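Local structure of nigerythrin (Desulfovibrio vulgaris subsp. vulgaris, 1YUZ) at residues N17-S22 / T119-P124; P175-I180 / P190-P195. The protein shows NADH peroxidase activity in vitro, working as a dimeric rubrerythrin-family iron protein with hemerythrin-like diiron and rubredoxin-like centres. All coordinates share one frame; numbering follows the deposited sequence.

Interaction 1 (N17-S22 / T119-P124); sequences NMVADS and TSDMYP
Two hydroxyls grip OD1 of D121: S22 OG donates to it at 2.6 Å, from 28° above the carboxylate plane, and T24 OG1 bonds to the same oxygen. With the backbone N of K23 on OD2, three bonds fix the acid, and the loop ahead of helix 29-56 is thereby pinned to helix 104-132 of the ferritin-like four-helix bundle. An aspartate suits this place because its short side chain, with CG anti to the backbone N, presents one oxygen to the hydroxyls of S22 and T24 and the other to the backbone N of K23. S22 OG is itself tied to T24 N, and an inverse gamma turn centred on D21 brings S22 round to the acid.

The second anchor exploits an irregularity of the helix. Residues 119-122 form a wider pi-type turn, and P124, which has no N-H to give, kinks the chain. In a regular alpha-helix the carbonyl of S120 would accept from residue 124; here V19 N uses it instead. The bond from V19 N to S120 O is 3.0 Å long and runs nearly along the C=O axis (168°), while the CA-H of M18 adds a softer contact to the same oxygen.

The branches of V19 lie on S120 and D121: CG1 is nearest S120 O and also touches S120 OG, which is bonded to I116 O; CG2 sits against D121 OD2 at 3.5 Å. L106 of the second subunit packs on V19, and N17 ND2 bonds to D105 of that subunit. Next to the kink, M18 CB rests on P124 CB at 3.8 Å.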
loop_
_atom_site.group_PDB
_atom_site.type_symbol
_atom_site.label_atom_id
_atom_site.label_comp_id
_atom_site.label_asym_id
_atom_site.label_seq_id
_atom_site.Cartn_x
_atom_site.Cartn_y
_atom_site.Cartn_z
ATOM N N ASN B 17 13.987 -8.168 0.737
ATOM C CA ASN B 17 14.303 -8.312 2.148
ATOM C C ASN B 17 13.068 -8.608 2.985
ATOM O O ASN B 17 11.952 -8.203 2.649
ATOM C CB ASN B 17 15.001 -7.055 2.666
ATOM C CG ASN B 17 16.365 -6.861 2.045
ATOM O OD1 ASN B 17 17.218 -7.745 2.121
ATOM N ND2 ASN B 17 16.578 -5.711 1.421
ATOM N N MET B 18 13.278 -9.349 4.068
ATOM C CA MET B 18 12.208 -9.703 4.988
ATOM C C MET B 18 12.267 -8.730 6.157
ATOM O O MET B 18 13.351 -8.411 6.645
ATOM C CB MET B 18 12.403 -11.132 5.505
ATOM C CG MET B 18 11.471 -11.532 6.638
ATOM S SD MET B 18 12.035 -12.997 7.542
ATOM C CE MET B 18 13.132 -12.237 8.739
ATOM N N VAL B 19 11.111 -8.245 6.597
ATOM C CA VAL B 19 11.077 -7.329 7.728
ATOM C C VAL B 19 11.750 -8.032 8.907
ATOM O O VAL B 19 11.480 -9.206 9.174
ATOM C CB VAL B 19 9.623 -6.942 8.097
ATOM C CG1 VAL B 19 8.984 -6.193 6.942
ATOM C CG2 VAL B 19 8.810 -8.182 8.434
ATOM N N ALA B 20 12.636 -7.320 9.596
ATOM C CA ALA B 20 13.366 -7.891 10.725
ATOM C C ALA B 20 12.448 -8.534 11.759
ATOM O O ALA B 20 12.711 -9.642 12.229
ATOM C CB ALA B 20 14.224 -6.824 11.382
ATOM N N ASP B 21 11.376 -7.836 12.119
ATOM C CA ASP B 21 10.429 -8.359 13.096
ATOM C C ASP B 21 9.347 -9.144 12.360
ATOM O O ASP B 21 8.192 -8.723 12.290
ATOM C CB ASP B 21 9.800 -7.213 13.892
ATOM C CG ASP B 21 9.036 -7.699 15.108
ATOM O OD1 ASP B 21 8.094 -8.502 14.942
ATOM O OD2 ASP B 21 9.380 -7.277 16.233
ATOM N N SER B 22 9.739 -10.288 11.811
ATOM C CA SER B 22 8.830 -11.148 11.064
ATOM C C SER B 22 7.821 -11.901 11.918
ATOM O O SER B 22 8.134 -12.366 13.010
ATOM C CB SER B 22 9.634 -12.151 10.237
ATOM O OG SER B 22 8.779 -13.095 9.622
ATOM N N THR B 119 4.302 -9.869 0.725
ATOM C CA THR B 119 5.432 -9.438 -0.082
ATOM C C THR B 119 6.678 -9.033 0.697
ATOM O O THR B 119 7.788 -9.156 0.182
ATOM C CB THR B 119 5.030 -8.260 -1.009
ATOM O OG1 THR B 119 5.909 -8.220 -2.136
ATOM C CG2 THR B 119 5.130 -6.927 -0.277
ATOM N N SER B 120 6.507 -8.575 1.934
ATOM C CA SER B 120 7.641 -8.107 2.726
ATOM C C SER B 120 8.003 -8.968 3.922
ATOM O O SER B 120 9.027 -8.739 4.564
ATOM C CB SER B 120 7.363 -6.691 3.234
ATOM O OG SER B 120 6.350 -6.710 4.227
ATOM N N ASP B 121 7.166 -9.948 4.227
ATOM C CA ASP B 121 7.406 -10.796 5.380
ATOM C C ASP B 121 7.374 -12.277 5.025
ATOM O O ASP B 121 8.414 -12.928 4.973
ATOM C CB ASP B 121 6.357 -10.488 6.456
ATOM C CG ASP B 121 6.638 -11.179 7.772
ATOM O OD1 ASP B 121 7.187 -12.299 7.756
ATOM O OD2 ASP B 121 6.286 -10.606 8.825
ATOM N N MET B 122 6.184 -12.797 4.746
ATOM C CA MET B 122 6.044 -14.216 4.452
ATOM C C MET B 122 6.849 -14.753 3.282
ATOM O O MET B 122 7.685 -15.637 3.462
ATOM C CB MET B 122 4.577 -14.583 4.247
ATOM C CG MET B 122 4.368 -16.084 4.176
ATOM S SD MET B 122 2.712 -16.550 3.716
ATOM C CE MET B 122 2.805 -16.356 1.942
ATOM N N TYR B 123 6.604 -14.250 2.078
ATOM C CA TYR B 123 7.349 -14.778 0.950
ATOM C C TYR B 123 8.851 -14.536 1.065
ATOM O O TYR B 123 9.635 -15.434 0.763
ATOM C CB TYR B 123 6.753 -14.279 -0.372
ATOM C CG TYR B 123 5.515 -15.073 -0.762
ATOM C CD1 TYR B 123 4.299 -14.436 -1.017
ATOM C CD2 TYR B 123 5.557 -16.469 -0.856
ATOM C CE1 TYR B 123 3.159 -15.163 -1.355
ATOM C CE2 TYR B 123 4.423 -17.205 -1.195
ATOM C CZ TYR B 123 3.228 -16.546 -1.444
ATOM O OH TYR B 123 2.109 -17.276 -1.787
ATOM N N PRO B 124 9.282 -13.342 1.514
ATOM C CA PRO B 124 10.736 -13.167 1.626
ATOM C C PRO B 124 11.334 -14.197 2.601
ATOM O O PRO B 124 12.432 -14.707 2.378
ATOM C CB PRO B 124 10.870 -11.738 2.136
ATOM C CG PRO B 124 9.745 -11.048 1.437
ATOM C CD PRO B 124 8.594 -12.039 1.607
#

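Interaction 2 (P175-I180 / P190-P195); sequences PICGYI and PICFRP. With FE (Fe (III) ion), chain H.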
loop_
_atom_site.group_PDB
_atom_site.type_symbol
_atom_site.label_atom_id
_atom_site.label_comp_id
_atom_site.label_asym_id
_atom_site.label_seq_id
_atom_site.Cartn_x
_atom_site.Cartn_y
_atom_site.Cartn_z
ATOM N N PRO B 175 -1.461 -14.794 -17.377
ATOM C CA PRO B 175 -1.878 -16.202 -17.396
ATOM C C PRO B 175 -1.110 -17.109 -16.433
ATOM O O PRO B 175 -1.662 -18.088 -15.927
ATOM C CB PRO B 175 -1.639 -16.619 -18.848
ATOM C CG PRO B 175 -1.676 -15.344 -19.603
ATOM C CD PRO B 175 -0.972 -14.379 -18.701
ATOM N N ILE B 176 0.159 -16.792 -16.182
ATOM C CA ILE B 176 0.982 -17.643 -15.325
ATOM C C ILE B 176 1.539 -17.052 -14.032
ATOM O O ILE B 176 2.248 -17.733 -13.293
ATOM C CB ILE B 176 2.151 -18.247 -16.129
ATOM C CG1 ILE B 176 3.058 -17.135 -16.658
ATOM C CG2 ILE B 176 1.600 -19.091 -17.277
ATOM C CD1 ILE B 176 4.327 -17.653 -17.310
ATOM N N CYS B 177 1.257 -15.785 -13.765
ATOM C CA CYS B 177 1.701 -15.197 -12.510
ATOM C C CYS B 177 0.598 -14.260 -12.050
ATOM O O CYS B 177 -0.386 -14.058 -12.767
ATOM C CB CYS B 177 3.058 -14.484 -12.652
ATOM S SG CYS B 177 3.063 -12.789 -13.258
ATOM N N GLY B 178 0.747 -13.699 -10.861
ATOM C CA GLY B 178 -0.292 -12.841 -10.332
ATOM C C GLY B 178 -0.320 -11.391 -10.763
ATOM O O GLY B 178 -1.106 -10.614 -10.231
ATOM N N TYR B 179 0.519 -11.013 -11.719
ATOM C CA TYR B 179 0.541 -9.626 -12.155
ATOM C C TYR B 179 -0.801 -9.148 -12.694
ATOM O O TYR B 179 -1.442 -9.822 -13.501
ATOM C CB TYR B 179 1.606 -9.410 -13.229
ATOM C CG TYR B 179 1.668 -7.977 -13.706
ATOM C CD1 TYR B 179 2.182 -6.968 -12.889
ATOM C CD2 TYR B 179 1.191 -7.622 -14.966
ATOM C CE1 TYR B 179 2.219 -5.641 -13.320
ATOM C CE2 TYR B 179 1.224 -6.302 -15.405
ATOM C CZ TYR B 179 1.739 -5.318 -14.579
ATOM O OH TYR B 179 1.791 -4.012 -15.018
ATOM N N ILE B 180 -1.212 -7.973 -12.235
ATOM C CA ILE B 180 -2.458 -7.364 -12.667
ATOM C C ILE B 180 -2.160 -5.957 -13.147
ATOM O O ILE B 180 -1.470 -5.199 -12.469
ATOM C CB ILE B 180 -3.477 -7.274 -11.514
ATOM C CG1 ILE B 180 -3.912 -8.680 -11.099
ATOM C CG2 ILE B 180 -4.684 -6.434 -11.943
ATOM C CD1 ILE B 180 -4.764 -8.720 -9.851
ATOM N N PRO B 190 5.620 -7.590 -16.474
ATOM C CA PRO B 190 6.937 -7.215 -15.952
ATOM C C PRO B 190 7.545 -8.292 -15.061
ATOM O O PRO B 190 8.738 -8.259 -14.763
ATOM C CB PRO B 190 6.648 -5.926 -15.187
ATOM C CG PRO B 190 5.259 -6.163 -14.670
ATOM C CD PRO B 190 4.562 -6.756 -15.877
ATOM N N ILE B 191 6.724 -9.248 -14.640
ATOM C CA ILE B 191 7.200 -10.315 -13.775
ATOM C C ILE B 191 7.678 -11.546 -14.543
ATOM O O ILE B 191 8.715 -12.114 -14.202
ATOM C CB ILE B 191 6.102 -10.729 -12.755
ATOM C CG1 ILE B 191 5.843 -9.575 -11.779
ATOM C CG2 ILE B 191 6.525 -11.985 -11.994
ATOM C CD1 ILE B 191 4.700 -9.830 -10.804
ATOM N N CYS B 192 6.952 -11.942 -15.589
ATOM C CA CYS B 192 7.326 -13.130 -16.361
ATOM C C CYS B 192 7.441 -12.917 -17.870
ATOM O O CYS B 192 7.760 -13.852 -18.605
ATOM C CB CYS B 192 6.323 -14.255 -16.102
ATOM S SG CYS B 192 4.702 -13.949 -16.831
ATOM N N PHE B 193 7.161 -11.703 -18.329
ATOM C CA PHE B 193 7.244 -11.350 -19.748
ATOM C C PHE B 193 6.167 -11.904 -20.685
ATOM O O PHE B 193 6.292 -11.767 -21.900
ATOM C CB PHE B 193 8.628 -11.709 -20.306
ATOM C CG PHE B 193 9.732 -10.763 -19.885
ATOM C CD1 PHE B 193 9.500 -9.733 -18.971
ATOM C CD2 PHE B 193 11.015 -10.916 -20.403
ATOM C CE1 PHE B 193 10.532 -8.874 -18.582
ATOM C CE2 PHE B 193 12.051 -10.065 -20.019
ATOM C CZ PHE B 193 11.810 -9.045 -19.108
ATOM N N ARG B 194 5.116 -12.523 -20.153
ATOM C CA ARG B 194 4.053 -13.022 -21.029
ATOM C C ARG B 194 3.443 -11.827 -21.758
ATOM O O ARG B 194 3.216 -10.780 -21.160
ATOM C CB ARG B 194 2.955 -13.736 -20.227
ATOM C CG ARG B 194 3.200 -15.219 -19.972
ATOM C CD ARG B 194 3.155 -16.035 -21.264
ATOM N NE ARG B 194 3.579 -17.418 -21.045
ATOM C CZ ARG B 194 2.762 -18.435 -20.789
ATOM N NH1 ARG B 194 1.451 -18.249 -20.724
ATOM N NH2 ARG B 194 3.266 -19.644 -20.576
ATOM N N PRO B 195 3.173 -11.967 -23.066
ATOM C CA PRO B 195 2.587 -10.871 -23.844
ATOM C C PRO B 195 1.198 -10.478 -23.359
ATOM O O PRO B 195 0.459 -11.303 -22.828
ATOM C CB PRO B 195 2.544 -11.435 -25.263
ATOM C CG PRO B 195 3.682 -12.399 -25.281
ATOM C CD PRO B 195 3.535 -13.090 -23.948
HETATM FE FE FE H . 3.288 -12.763 -15.535
#
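The Y179 ring has P190 over one face: its CD lies 3.3 Å from the ring centroid, almost on the normal, a CH-pi contact that suits the CD-H of a proline, polarised by the neighbouring ring nitrogen. Y179 OH bonds to H181, while CB meets I191 CD1. The guanidinium of R194 takes I176 over a face, with CD1 3.7 Å above the plane and offset toward the rim; a bend at chi2 (-67°) folds the arginine back over the isoleucine.

Between these two contacts lies the rubredoxin-like iron site, in which two loops, the knuckles of the fold, each supply a Cys-x-x-Cys pair. C177 SG and C192 SG bind Fe(III) at 2.3 Å each, and C174 and C189 complete the Cys4 set. I191 CB lies 3.7 Å from C177 SG and I176 CG1 3.6 Å from C192 SG, so aliphatic carbon covers part of each of these two sulfurs.

F193, with its positive phi of 72°, helps turn the second knuckle so that R194 N reaches C192 SG weakly. Y179 N donates to C177 SG at 3.5 Å. N-H···S bonds of this kind, the one to C177 SG above all, probably draw charge off the thiolates and so would favour the reduced iron, as in rubredoxins.

Interactions 1 and 2 follow one another along the chain and do not touch: their centres are 22 Å apart and their nearest atoms about 9 Å. Each comes within about 10 or 11 Å of a diiron-site iron, measured from a side chain. In interaction 1 the side chain of P124 is about 11 Å from a bound Fe(III), and the neighbouring Y123 OH bonds to its ligand E40. In interaction 2 the side chain of I191 is about 10 Å from the Fe(II), and G178 O bonds to NE2 of H152, a ligand of that iron. The loop 175-180 thus touches both centres, through C177 and through G178 O to H152, and may offer a route for electrons.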